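Local coordinates for carbonic anhydrase (Coccomyxa sp. PA, PDB 3UCK), which probably catalyses the reversible hydration of carbon dioxide to hydrogencarbonate, as a zinc-dependent beta-class carbonic anhydrase, at residues A108-L113 with D148-M153. Sequence-based numbering, arbitrary orientation.
Sequences ACKAGL and DAWDKM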
# COMPACT_ATOMS: atom_id res chain seq x y z
N ALA A 108 16.21 2.36 -11.65
CA ALA A 108 15.16 1.48 -11.19
C ALA A 108 15.01 0.43 -12.25
O ALA A 108 14.84 -0.74 -11.97
CB ALA A 108 13.89 2.25 -11.00
N CYS A 109 15.06 0.86 -13.50
CA CYS A 109 15.10 -0.08 -14.58
C CYS A 109 16.34 -0.99 -14.54
O CYS A 109 16.21 -2.19 -14.74
CB CYS A 109 15.00 0.68 -15.88
SG CYS A 109 13.30 1.37 -16.04
N LYS A 110 17.52 -0.44 -14.25
CA LYS A 110 18.72 -1.31 -14.16
C LYS A 110 18.51 -2.28 -13.03
O LYS A 110 18.62 -3.48 -13.22
CB LYS A 110 20.04 -0.52 -13.99
CG LYS A 110 21.36 -1.35 -13.95
CD LYS A 110 22.20 -0.91 -12.73
CE LYS A 110 23.71 -1.31 -12.81
NZ LYS A 110 24.54 -0.52 -13.82
N ALA A 111 18.14 -1.76 -11.86
CA ALA A 111 17.93 -2.61 -10.69
C ALA A 111 16.95 -3.69 -11.00
O ALA A 111 17.10 -4.82 -10.52
CB ALA A 111 17.46 -1.82 -9.59
N GLY A 112 15.95 -3.37 -11.82
CA GLY A 112 14.88 -4.32 -12.16
C GLY A 112 15.42 -5.47 -12.98
O GLY A 112 14.93 -6.61 -12.89
N LEU A 113 16.41 -5.15 -13.82
CA LEU A 113 17.10 -6.12 -14.66
C LEU A 113 18.00 -7.05 -13.86
O LEU A 113 17.94 -8.25 -14.04
CB LEU A 113 17.93 -5.40 -15.69
CG LEU A 113 17.28 -5.05 -17.02
CD1 LEU A 113 18.29 -4.29 -17.87
CD2 LEU A 113 16.82 -6.31 -17.76
N ASP A 148 22.21 -2.03 -23.90
CA ASP A 148 21.04 -1.99 -24.77
C ASP A 148 19.81 -2.51 -24.02
O ASP A 148 18.69 -2.03 -24.22
CB ASP A 148 21.26 -2.80 -26.03
CG ASP A 148 22.19 -2.11 -27.01
OD1 ASP A 148 23.16 -1.45 -26.56
OD2 ASP A 148 21.95 -2.25 -28.24
N ALA A 149 20.08 -3.47 -23.13
CA ALA A 149 19.11 -4.09 -22.27
C ALA A 149 18.56 -3.03 -21.34
O ALA A 149 17.35 -2.89 -21.18
CB ALA A 149 19.77 -5.18 -21.48
N TRP A 150 19.46 -2.26 -20.75
CA TRP A 150 19.08 -1.12 -19.96
C TRP A 150 18.11 -0.19 -20.71
O TRP A 150 17.01 0.09 -20.23
CB TRP A 150 20.31 -0.36 -19.56
CG TRP A 150 20.11 0.49 -18.37
CD1 TRP A 150 18.92 0.83 -17.77
CD2 TRP A 150 21.14 1.17 -17.65
NE1 TRP A 150 19.16 1.65 -16.69
CE2 TRP A 150 20.51 1.88 -16.60
CE3 TRP A 150 22.53 1.25 -17.78
CZ2 TRP A 150 21.23 2.65 -15.69
CZ3 TRP A 150 23.25 2.02 -16.88
CH2 TRP A 150 22.60 2.70 -15.84
N ASP A 151 18.51 0.25 -21.89
CA ASP A 151 17.71 1.14 -22.70
C ASP A 151 16.37 0.51 -23.06
O ASP A 151 15.32 1.15 -22.99
CB ASP A 151 18.43 1.53 -23.99
CG ASP A 151 19.70 2.38 -23.76
OD1 ASP A 151 20.33 2.71 -24.79
OD2 ASP A 151 20.08 2.73 -22.61
N LYS A 152 16.41 -0.75 -23.48
CA LYS A 152 15.19 -1.46 -23.84
C LYS A 152 14.24 -1.53 -22.62
O LYS A 152 13.04 -1.28 -22.73
CB LYS A 152 15.55 -2.88 -24.35
CG LYS A 152 14.46 -3.60 -25.11
CD LYS A 152 14.05 -2.80 -26.37
CE LYS A 152 13.15 -3.60 -27.27
NZ LYS A 152 12.27 -2.73 -28.14
N MET A 153 14.81 -1.87 -21.46
CA MET A 153 14.03 -2.07 -20.28
C MET A 153 13.31 -0.78 -19.92
O MET A 153 12.14 -0.85 -19.56
CB MET A 153 14.93 -2.52 -19.15
CG MET A 153 14.25 -2.80 -17.83
SD MET A 153 13.24 -4.29 -17.77
CE MET A 153 11.57 -3.76 -18.18
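K110 lays its CB over one face of the W150 indole, while L113 and M153 pack against each other, where helix 107-114 meets helix 146-166; segments 108-113 and 148-153 approach to 9.0 Å between their axes, their N-to-C directions 113° apart. K110 CB sits over the five-membered ring, 3.8 Å from the W150 ring centroid and 27° off the normal, a CH-pi contact. From there CG leaves anti to the backbone N (chi1 -177°); CG, CD and CE stand off from the indole, and bends at chi2 and chi4 bring NZ back to a loose 4.2 Å approach to W150 CZ3. C109 meets the same indole at its edge through CB, which also rests 4.1 Å from M153 CG. M153 CG in turn packs 3.9 Å from L113 CG, the two side chains running past each other in opposite directions. L113 CD1 lies 3.7 Å from A149 C, against the backbone of helix 146-166, and also touches A149 CB; CD2 lies alongside M153 SD. Beyond the pair, V130 and V133 of helix 128-135 pack on M153, while F222 of the second subunit packs on L113. No hydrogen bond joins the two segments, but W150 NE1 bonds to the carbonyl O of C106, a zinc ligand. The helices therefore meet through apolar and CH-pi packing, and the indole's one N-H ties helix 146-166 to the backbone of the metal site.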